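Local structure of MccF (Escherichia coli, 4IIY) at residues V67-R72 and I181-F186; I187-R192 and G196-T201; K236-V241 and S361-Y366. The protein confers self-immunity to the antibiotic microcin C7 in its host, probably as a hydrolase of the peptidase S66 (LD-carboxypeptidase) family. The protein carries 1 engineered substitution. One frame throughout, in Å; residues are numbered along the deposited sequence.

Contacts 1 and 2 share helix 178-191: residues 181-186 pack against helix 60-72, and the next turns, 187-192, pack against the strand that follows. Their centres lie about 16 Å apart. Contact 2 passes directly into contact 3, about 12 Å away between centres, because strands 198-199 and 359-362 are neighbours in one sheet; Tyr198 O lies 2.8 Å from Ile362 N, and Ile189 O lies 2.7 Å from Tyr366 OH. Contacts 1 and 3, about 26 Å apart between centres, do not touch. All three lie away from the glutamyl sulfamoyl inosine pocket and the predicted catalytic residues, although strand 266-270, which ends at Glu270, runs beside strand 236-245 of contact 3.

Contact 1 of 3, residues V67-R72 and I181-F186; sequences VEFLQR and ITYESF
Tyr183 is met by Phe69 and Leu70, neighbours on one flank of helix 60-72. Walking along 181-186, Thr182 comes first and ties its helix to the loop beyond, where its OG1 is hydrogen-bonded to Met342 N. Tyr183 follows and carries the contact. Its CG stands anti to the backbone N (chi1 -179°), which sends the ring out toward the other helix. There Phe69 presents an edge to the tyrosine face in an offset edge-to-face pair, with centroids 5.6 Å apart and planes at 76°. Phe69 CE2 approaches Tyr183 CD1 to 3.7 Å, and Tyr183 CB lies in the plane of the phenylalanine ring, at its edge. Leu70 adds a branched aliphatic end, its CD2 lying 4.3 Å from Tyr183 CE1. Large side chains suit helices whose backbones stay well apart: even the nearest CA pair, Leu70 and Tyr183, is separated by 9.2 Å. Farther along, Phe186 turns its ring to Phe172 and touches Met114. This is aromatic helix-to-helix packing in an alpha/beta fold, where helix 60-72 links the parallel neighbouring strands 45-49 and 76-79 of the N-terminal domain as a beta-alpha-beta unit.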
loop_
_atom_site.group_PDB
_atom_site.type_symbol
_atom_site.label_atom_id
_atom_site.label_comp_id
_atom_site.label_asym_id
_atom_site.label_seq_id
_atom_site.Cartn_x
_atom_site.Cartn_y
_atom_site.Cartn_z
ATOM N N VAL B 67 4.288 -26.649 -15.515
ATOM C CA VAL B 67 4.118 -28.017 -15.023
ATOM C C VAL B 67 5.008 -28.989 -15.805
ATOM O O VAL B 67 5.757 -29.781 -15.224
ATOM C CB VAL B 67 2.643 -28.445 -15.105
ATOM C CG1 VAL B 67 2.503 -29.963 -14.954
ATOM C CG2 VAL B 67 1.812 -27.696 -14.049
ATOM N N GLU B 68 4.932 -28.912 -17.128
ATOM C CA GLU B 68 5.722 -29.793 -17.977
ATOM C C GLU B 68 7.212 -29.575 -17.756
ATOM O O GLU B 68 7.994 -30.530 -17.737
ATOM C CB GLU B 68 5.371 -29.577 -19.449
ATOM C CG GLU B 68 6.132 -30.495 -20.396
ATOM C CD GLU B 68 5.635 -30.411 -21.826
ATOM O OE1 GLU B 68 6.383 -30.821 -22.740
ATOM O OE2 GLU B 68 4.496 -29.943 -22.036
ATOM N N PHE B 69 7.615 -28.319 -17.578
ATOM C CA PHE B 69 9.019 -28.005 -17.350
ATOM C C PHE B 69 9.560 -28.731 -16.114
ATOM O O PHE B 69 10.606 -29.383 -16.167
ATOM C CB PHE B 69 9.228 -26.486 -17.240
ATOM C CG PHE B 69 10.664 -26.090 -17.040
ATOM C CD1 PHE B 69 11.494 -25.850 -18.124
ATOM C CD2 PHE B 69 11.190 -25.957 -15.766
ATOM C CE1 PHE B 69 12.820 -25.498 -17.937
ATOM C CE2 PHE B 69 12.513 -25.600 -15.577
ATOM C CZ PHE B 69 13.326 -25.373 -16.667
ATOM N N LEU B 70 8.852 -28.628 -14.998
ATOM C CA LEU B 70 9.320 -29.276 -13.780
ATOM C C LEU B 70 9.202 -30.800 -13.840
ATOM O O LEU B 70 10.060 -31.507 -13.305
ATOM C CB LEU B 70 8.621 -28.714 -12.540
ATOM C CG LEU B 70 8.951 -27.267 -12.165
ATOM C CD1 LEU B 70 8.125 -26.839 -10.950
ATOM C CD2 LEU B 70 10.438 -27.080 -11.907
ATOM N N GLN B 71 8.152 -31.304 -14.475
ATOM C CA GLN B 71 8.032 -32.753 -14.634
ATOM C C GLN B 71 9.187 -33.326 -15.445
ATOM O O GLN B 71 9.703 -34.398 -15.120
ATOM C CB GLN B 71 6.692 -33.135 -15.255
ATOM C CG GLN B 71 5.529 -32.927 -14.302
ATOM C CD GLN B 71 4.184 -33.181 -14.944
ATOM O OE1 GLN B 71 4.023 -33.033 -16.154
ATOM N NE2 GLN B 71 3.204 -33.557 -14.130
ATOM N N ARG B 72 9.604 -32.625 -16.491
ATOM C CA ARG B 72 10.706 -33.117 -17.310
ATOM C C ARG B 72 12.023 -33.110 -16.537
ATOM O O ARG B 72 12.948 -33.851 -16.876
ATOM C CB ARG B 72 10.831 -32.323 -18.610
ATOM C CG ARG B 72 9.741 -32.635 -19.620
ATOM C CD ARG B 72 10.032 -31.952 -20.945
ATOM N NE ARG B 72 8.901 -32.029 -21.867
ATOM C CZ ARG B 72 8.701 -33.024 -22.724
ATOM N NH1 ARG B 72 9.554 -34.039 -22.777
ATOM N NH2 ARG B 72 7.645 -33.008 -23.527
ATOM N N ILE B 181 18.046 -20.300 -16.722
ATOM C CA ILE B 181 18.876 -19.617 -15.745
ATOM C C ILE B 181 18.157 -19.551 -14.388
ATOM O O ILE B 181 18.765 -19.769 -13.337
ATOM C CB ILE B 181 19.263 -18.213 -16.256
ATOM C CG1 ILE B 181 19.907 -18.307 -17.648
ATOM C CG2 ILE B 181 20.189 -17.517 -15.288
ATOM C CD1 ILE B 181 21.095 -19.254 -17.732
ATOM N N THR B 182 16.858 -19.277 -14.410
ATOM C CA THR B 182 16.045 -19.349 -13.202
ATOM C C THR B 182 16.144 -20.739 -12.571
ATOM O O THR B 182 16.372 -20.881 -11.365
ATOM C CB THR B 182 14.593 -19.020 -13.532
ATOM O OG1 THR B 182 14.536 -17.672 -14.015
ATOM C CG2 THR B 182 13.683 -19.182 -12.311
ATOM N N TYR B 183 15.987 -21.770 -13.389
ATOM C CA TYR B 183 16.031 -23.118 -12.874
ATOM C C TYR B 183 17.391 -23.470 -12.273
ATOM O O TYR B 183 17.465 -24.100 -11.221
ATOM C CB TYR B 183 15.650 -24.137 -13.947
ATOM C CG TYR B 183 15.684 -25.531 -13.381
ATOM C CD1 TYR B 183 14.665 -25.983 -12.560
ATOM C CD2 TYR B 183 16.758 -26.383 -13.624
ATOM C CE1 TYR B 183 14.702 -27.258 -11.999
ATOM C CE2 TYR B 183 16.802 -27.661 -13.067
ATOM C CZ TYR B 183 15.762 -28.090 -12.264
ATOM O OH TYR B 183 15.775 -29.355 -11.700
ATOM N N GLU B 184 18.463 -23.068 -12.944
ATOM C CA GLU B 184 19.802 -23.356 -12.446
ATOM C C GLU B 184 20.017 -22.804 -11.037
ATOM O O GLU B 184 20.623 -23.467 -10.200
ATOM C CB GLU B 184 20.851 -22.833 -13.424
ATOM C CG GLU B 184 20.992 -23.703 -14.663
ATOM C CD GLU B 184 21.662 -22.999 -15.829
ATOM O OE1 GLU B 184 22.429 -22.039 -15.598
ATOM O OE2 GLU B 184 21.414 -23.407 -16.986
ATOM N N SER B 185 19.510 -21.608 -10.757
ATOM C CA SER B 185 19.642 -21.062 -9.404
ATOM C C SER B 185 18.772 -21.821 -8.392
ATOM O O SER B 185 19.226 -22.160 -7.292
ATOM C CB SER B 185 19.295 -19.569 -9.385
ATOM O OG SER B 185 19.348 -19.040 -8.073
ATOM N N PHE B 186 17.525 -22.080 -8.769
ATOM C CA PHE B 186 16.583 -22.843 -7.950
ATOM C C PHE B 186 17.209 -24.172 -7.509
ATOM O O PHE B 186 17.278 -24.486 -6.315
ATOM C CB PHE B 186 15.306 -23.075 -8.772
ATOM C CG PHE B 186 14.295 -24.000 -8.145
ATOM C CD1 PHE B 186 13.384 -23.531 -7.210
ATOM C CD2 PHE B 186 14.209 -25.326 -8.553
ATOM C CE1 PHE B 186 12.428 -24.378 -6.673
ATOM C CE2 PHE B 186 13.263 -26.177 -8.016
ATOM C CZ PHE B 186 12.361 -25.701 -7.081
#

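Contact 2 of 3, residues I187-R192 and G196-T201; sequences IKILTR and GIYTYT. With EDO (1,2-ethanediol), chain O; EDO (1,2-ethanediol), chain Q.
Arg192, the first residue to leave the helical conformation, reaches Gly196 and Tyr198 across the short turn. Among the hydrogen bonds, Arg192 NH2 donates to Gly196 O at 3.2 Å; the nitrogen stands above the carbonyl plane, and the N-H...O angle of 140° is bent. Two ethanediol molecules, probably from the crystallisation liquor, occupy further donors: Arg192 NE binds O2 of the chain O molecule almost straight (2.8 Å, 170°), Arg192 NH2 binds its O1, and Arg192 NH1 binds O2 of the chain Q molecule at 2.7 Å. Arg192 NH1 also pairs with Tyr366 OH. Gly196 has a positive phi, readily adopted by a residue without a side chain.

Packing between flat group and aliphatic carbon comes next. Tyr198 CB sits over the centre of one guanidinium face, 3.6 Å from Arg192 CZ. The bend at chi3 (-78°) turns the end of the arginine into this position.

The apolar contacts centre on the Tyr198 ring. Ile189 CD1 comes within 3.4 Å of Tyr198 CE2, the two side chains crossing at about a right angle, and the same methyl lies 3.9 Å from Tyr200 CE1. Lys188 lays its methylene CG 3.8 Å from Tyr198 CE1, using its aliphatic part. The hydroxyl of Tyr200 is held by Thr344 O.

The chemistry is therefore divided: isoleucine and tyrosine close the buried side, while the charged guanidinium of Arg192 turns its N-H donors to uncharged oxygens, those of Gly196, the Tyr366 hydroxyl and the ethanediols.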
loop_
_atom_site.group_PDB
_atom_site.type_symbol
_atom_site.label_atom_id
_atom_site.label_comp_id
_atom_site.label_asym_id
_atom_site.label_seq_id
_atom_site.Cartn_x
_atom_site.Cartn_y
_atom_site.Cartn_z
ATOM N N ILE B 187 17.680 -24.953 -8.473
ATOM C CA ILE B 187 18.199 -26.276 -8.152
ATOM C C ILE B 187 19.529 -26.193 -7.389
ATOM O O ILE B 187 19.759 -26.984 -6.472
ATOM C CB ILE B 187 18.291 -27.186 -9.411
ATOM C CG1 ILE B 187 18.300 -28.667 -9.014
ATOM C CG2 ILE B 187 19.480 -26.809 -10.295
ATOM C CD1 ILE B 187 16.974 -29.156 -8.461
ATOM N N LYS B 188 20.384 -25.233 -7.722
ATOM C CA LYS B 188 21.641 -25.078 -6.994
ATOM C C LYS B 188 21.421 -24.725 -5.522
ATOM O O LYS B 188 21.980 -25.363 -4.619
ATOM C CB LYS B 188 22.499 -23.997 -7.650
ATOM C CG LYS B 188 23.829 -23.731 -6.952
ATOM C CD LYS B 188 24.771 -24.913 -7.087
ATOM C CE LYS B 188 26.163 -24.589 -6.569
ATOM N NZ LYS B 188 27.090 -25.737 -6.783
ATOM N N ILE B 189 20.621 -23.695 -5.280
ATOM C CA ILE B 189 20.403 -23.198 -3.928
ATOM C C ILE B 189 19.766 -24.266 -3.046
ATOM O O ILE B 189 20.154 -24.446 -1.888
ATOM C CB ILE B 189 19.510 -21.933 -3.936
ATOM C CG1 ILE B 189 20.233 -20.755 -4.594
ATOM C CG2 ILE B 189 19.107 -21.552 -2.524
ATOM C CD1 ILE B 189 21.485 -20.317 -3.862
ATOM N N LEU B 190 18.796 -24.988 -3.594
ATOM C CA LEU B 190 17.998 -25.888 -2.782
ATOM C C LEU B 190 18.593 -27.294 -2.646
ATOM O O LEU B 190 18.224 -28.024 -1.725
ATOM C CB LEU B 190 16.559 -25.951 -3.306
ATOM C CG LEU B 190 15.788 -24.624 -3.288
ATOM C CD1 LEU B 190 14.414 -24.803 -3.898
ATOM C CD2 LEU B 190 15.669 -24.052 -1.877
ATOM N N THR B 191 19.495 -27.685 -3.549
ATOM C CA THR B 191 20.086 -29.029 -3.465
ATOM C C THR B 191 21.543 -29.073 -3.013
ATOM O O THR B 191 22.032 -30.142 -2.629
ATOM C CB THR B 191 19.989 -29.822 -4.786
ATOM O OG1 THR B 191 20.883 -29.268 -5.757
ATOM C CG2 THR B 191 18.572 -29.841 -5.318
ATOM N N ARG B 192 22.241 -27.943 -3.040
ATOM C CA ARG B 192 23.671 -27.944 -2.728
ATOM C C ARG B 192 23.971 -28.396 -1.305
ATOM O O ARG B 192 23.141 -28.272 -0.407
ATOM C CB ARG B 192 24.289 -26.560 -2.962
ATOM C CG ARG B 192 23.734 -25.452 -2.064
ATOM C CD ARG B 192 24.428 -24.128 -2.319
ATOM N NE ARG B 192 25.747 -24.060 -1.683
ATOM C CZ ARG B 192 25.934 -23.757 -0.403
ATOM N NH1 ARG B 192 24.891 -23.523 0.384
ATOM N NH2 ARG B 192 27.163 -23.711 0.100
ATOM N N GLY B 196 30.420 -24.212 3.697
ATOM C CA GLY B 196 31.059 -23.031 3.157
ATOM C C GLY B 196 30.022 -22.068 2.614
ATOM O O GLY B 196 28.841 -22.422 2.464
ATOM N N ILE B 197 30.456 -20.850 2.319
ATOM C CA ILE B 197 29.546 -19.834 1.816
ATOM C C ILE B 197 29.137 -20.163 0.388
ATOM O O ILE B 197 29.823 -20.914 -0.317
ATOM C CB ILE B 197 30.150 -18.406 1.895
ATOM C CG1 ILE B 197 31.179 -18.160 0.784
ATOM C CG2 ILE B 197 30.751 -18.154 3.279
ATOM C CD1 ILE B 197 31.718 -16.740 0.765
ATOM N N TYR B 198 27.999 -19.619 -0.025
ATOM C CA TYR B 198 27.568 -19.723 -1.408
ATOM C C TYR B 198 27.567 -18.335 -2.043
ATOM O O TYR B 198 26.858 -17.444 -1.573
ATOM C CB TYR B 198 26.164 -20.327 -1.526
ATOM C CG TYR B 198 25.702 -20.204 -2.947
ATOM C CD1 TYR B 198 26.165 -21.085 -3.914
ATOM C CD2 TYR B 198 24.899 -19.144 -3.353
ATOM C CE1 TYR B 198 25.803 -20.945 -5.247
ATOM C CE2 TYR B 198 24.534 -18.998 -4.679
ATOM C CZ TYR B 198 24.983 -19.901 -5.618
ATOM O OH TYR B 198 24.618 -19.742 -6.935
ATOM N N THR B 199 28.332 -18.151 -3.117
ATOM C CA THR B 199 28.400 -16.869 -3.807
ATOM C C THR B 199 27.562 -16.911 -5.083
ATOM O O THR B 199 27.754 -17.776 -5.943
ATOM C CB THR B 199 29.862 -16.486 -4.124
ATOM O OG1 THR B 199 30.615 -16.469 -2.901
ATOM C CG2 THR B 199 29.934 -15.114 -4.788
ATOM N N TYR B 200 26.619 -15.980 -5.202
ATOM C CA TYR B 200 25.716 -15.961 -6.346
ATOM C C TYR B 200 26.429 -15.712 -7.669
ATOM O O TYR B 200 27.354 -14.899 -7.751
ATOM C CB TYR B 200 24.628 -14.902 -6.154
ATOM C CG TYR B 200 23.512 -15.359 -5.251
ATOM C CD1 TYR B 200 22.454 -16.117 -5.752
ATOM C CD2 TYR B 200 23.511 -15.039 -3.902
ATOM C CE1 TYR B 200 21.434 -16.548 -4.936
ATOM C CE2 TYR B 200 22.488 -15.469 -3.074
ATOM C CZ TYR B 200 21.458 -16.218 -3.599
ATOM O OH TYR B 200 20.451 -16.648 -2.765
ATOM N N THR B 201 25.966 -16.411 -8.702
ATOM C CA THR B 201 26.305 -16.083 -10.074
ATOM C C THR B 201 25.523 -14.843 -10.488
ATOM O O THR B 201 24.497 -14.507 -9.882
ATOM C CB THR B 201 25.930 -17.236 -11.012
ATOM O OG1 THR B 201 24.543 -17.561 -10.835
ATOM C CG2 THR B 201 26.762 -18.461 -10.696
HETATM C C1 EDO O . 29.249 -23.072 -2.459
HETATM O O1 EDO O . 29.694 -23.757 -1.280
HETATM C C2 EDO O . 29.023 -24.056 -3.603
HETATM O O2 EDO O . 27.826 -24.821 -3.408
HETATM C C1 EDO Q . 25.906 -21.065 3.420
HETATM O O1 EDO Q . 26.061 -21.355 2.031
HETATM C C2 EDO Q . 25.246 -22.263 4.086
HETATM O O2 EDO Q . 24.960 -23.271 3.108
#

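Contact 3 of 3, residues K236-V241 and S361-Y366; sequences KVEGRV and SITEQY
Glu238 and Thr363 are the nearest CA pair of the two segments, yet these atoms are still 8.3 Å apart. Residues 236-241 are extended, and 361-362 finish a strand that gives way to a turn at Thr363, where the chain leaves the extended conformation. The separation is too large for backbone pairing, and strand 350-354 runs between the two, so the link is made by side chains.

Thr363 OG1 donates a hydrogen bond of 2.7 Å to Glu238 OE2. Glutamate suits the distance: its CG is anti to the backbone N (chi1 -179°) and the chain stays extended beyond it, so the carboxylate reaches out to meet a threonine coming from the opposite direction. The hydroxyl does not lie in the carboxylate plane but meets OE2 from above it, 39° out. Threonine places OG1 between its own backbone N and carbonyl carbon (chi1 64°), which aims the hydroxyl at the acid, while Thr363 CB follows at 3.4 Å from Glu238 OE2. Lys350 O also lies near Thr363 OG1, but only as a weak second acceptor for the same hydroxyl hydrogen. A valine here would keep the branched shape but lose the hydroxyl, and would probably leave the Glu238 carboxylate without this donor and freer to swing into solvent. Only a small area is covered, and Glu238 is exposed, as expected of a polar bridge at the surface.

The side chain of Thr363 also rests on Ala352 of the intervening strand. Strand 350-354 is antiparallel to both its neighbours: Val237 and Gly239 pair with it on one side, and strand 359-362 lies along its other side, with 198-199 beyond as the outermost strand of the sheet.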
loop_
_atom_site.group_PDB
_atom_site.type_symbol
_atom_site.label_atom_id
_atom_site.label_comp_id
_atom_site.label_asym_id
_atom_site.label_seq_id
_atom_site.Cartn_x
_atom_site.Cartn_y
_atom_site.Cartn_z
ATOM N N LYS B 236 32.796 -4.772 3.066
ATOM C CA LYS B 236 31.906 -5.919 3.114
ATOM C C LYS B 236 30.919 -5.736 4.258
ATOM O O LYS B 236 31.304 -5.351 5.371
ATOM C CB LYS B 236 32.727 -7.201 3.310
ATOM C CG LYS B 236 31.937 -8.492 3.164
ATOM C CD LYS B 236 32.850 -9.701 2.987
ATOM C CE LYS B 236 33.698 -9.953 4.217
ATOM N NZ LYS B 236 34.437 -11.246 4.108
ATOM N N VAL B 237 29.644 -5.988 3.979
ATOM C CA VAL B 237 28.597 -5.937 4.992
ATOM C C VAL B 237 27.956 -7.305 5.124
ATOM O O VAL B 237 27.519 -7.883 4.130
ATOM C CB VAL B 237 27.499 -4.916 4.630
ATOM C CG1 VAL B 237 26.368 -4.966 5.655
ATOM C CG2 VAL B 237 28.085 -3.515 4.539
ATOM N N GLU B 238 27.885 -7.817 6.345
ATOM C CA GLU B 238 27.264 -9.107 6.611
ATOM C C GLU B 238 26.160 -8.945 7.644
ATOM O O GLU B 238 26.374 -8.353 8.705
ATOM C CB GLU B 238 28.287 -10.130 7.111
ATOM C CG GLU B 238 27.696 -11.503 7.377
ATOM C CD GLU B 238 28.760 -12.541 7.673
ATOM O OE1 GLU B 238 29.949 -12.164 7.757
ATOM O OE2 GLU B 238 28.410 -13.732 7.817
ATOM N N GLY B 239 24.975 -9.467 7.344
ATOM C CA GLY B 239 23.849 -9.353 8.255
ATOM C C GLY B 239 22.674 -10.187 7.791
ATOM O O GLY B 239 22.626 -10.627 6.637
ATOM N N ARG B 240 21.728 -10.419 8.694
ATOM C CA ARG B 240 20.514 -11.163 8.377
ATOM C C ARG B 240 19.690 -10.425 7.331
ATOM O O ARG B 240 19.396 -9.248 7.496
ATOM C CB ARG B 240 19.670 -11.318 9.640
ATOM C CG ARG B 240 18.366 -12.056 9.406
ATOM C CD ARG B 240 17.488 -12.101 10.650
ATOM N NE ARG B 240 17.008 -10.773 11.021
ATOM C CZ ARG B 240 15.868 -10.539 11.666
ATOM N NH1 ARG B 240 15.066 -11.543 12.007
ATOM N NH2 ARG B 240 15.528 -9.290 11.958
ATOM N N VAL B 241 19.298 -11.122 6.268
ATOM C CA VAL B 241 18.457 -10.499 5.254
ATOM C C VAL B 241 16.970 -10.636 5.595
ATOM O O VAL B 241 16.510 -11.703 6.018
ATOM C CB VAL B 241 18.756 -11.045 3.842
ATOM C CG1 VAL B 241 18.393 -12.514 3.710
ATOM C CG2 VAL B 241 18.027 -10.219 2.783
ATOM N N SER B 361 26.874 -13.194 -1.155
ATOM C CA SER B 361 26.967 -14.579 -0.727
ATOM C C SER B 361 26.019 -14.881 0.428
ATOM O O SER B 361 25.737 -14.005 1.249
ATOM C CB SER B 361 28.392 -14.904 -0.265
ATOM O OG SER B 361 29.356 -14.601 -1.265
ATOM N N ILE B 362 25.567 -16.129 0.498
ATOM C CA ILE B 362 24.872 -16.644 1.672
ATOM C C ILE B 362 25.927 -17.217 2.621
ATOM O O ILE B 362 26.770 -18.021 2.203
ATOM C CB ILE B 362 23.875 -17.756 1.302
ATOM C CG1 ILE B 362 22.950 -17.330 0.153
ATOM C CG2 ILE B 362 23.081 -18.186 2.522
ATOM C CD1 ILE B 362 22.214 -18.494 -0.489
ATOM N N THR B 363 25.905 -16.798 3.885
ATOM C CA THR B 363 26.954 -17.216 4.816
ATOM C C THR B 363 26.448 -18.044 5.993
ATOM O O THR B 363 27.241 -18.474 6.838
ATOM C CB THR B 363 27.753 -16.014 5.354
ATOM O OG1 THR B 363 26.887 -15.168 6.119
ATOM C CG2 THR B 363 28.368 -15.222 4.208
ATOM N N GLU B 364 25.141 -18.278 6.047
ATOM C CA GLU B 364 24.538 -19.035 7.137
ATOM C C GLU B 364 23.722 -20.200 6.581
ATOM O O GLU B 364 23.027 -20.056 5.570
ATOM C CB GLU B 364 23.651 -18.112 7.980
ATOM C CG GLU B 364 22.846 -18.838 9.046
ATOM C CD GLU B 364 21.925 -17.926 9.834
ATOM O OE1 GLU B 364 21.933 -16.701 9.612
ATOM O OE2 GLU B 364 21.175 -18.448 10.688
ATOM N N GLN B 365 23.800 -21.354 7.241
ATOM C CA GLN B 365 23.051 -22.539 6.845
ATOM C C GLN B 365 21.555 -22.239 6.770
ATOM O O GLN B 365 20.991 -21.623 7.674
ATOM C CB GLN B 365 23.285 -23.676 7.842
ATOM C CG GLN B 365 22.613 -24.974 7.466
ATOM C CD GLN B 365 22.885 -26.074 8.480
ATOM O OE1 GLN B 365 23.667 -25.893 9.416
ATOM N NE2 GLN B 365 22.236 -27.216 8.302
ATOM N N TYR B 366 20.918 -22.697 5.695
ATOM C CA TYR B 366 19.522 -22.338 5.429
ATOM C C TYR B 366 18.625 -23.534 5.094
ATOM O O TYR B 366 17.419 -23.366 4.917
ATOM C CB TYR B 366 19.453 -21.263 4.332
ATOM C CG TYR B 366 20.091 -21.702 3.032
ATOM C CD1 TYR B 366 19.360 -22.406 2.084
ATOM C CD2 TYR B 366 21.428 -21.440 2.772
ATOM C CE1 TYR B 366 19.944 -22.828 0.894
ATOM C CE2 TYR B 366 22.021 -21.851 1.595
ATOM C CZ TYR B 366 21.284 -22.543 0.659
ATOM O OH TYR B 366 21.910 -22.958 -0.504
#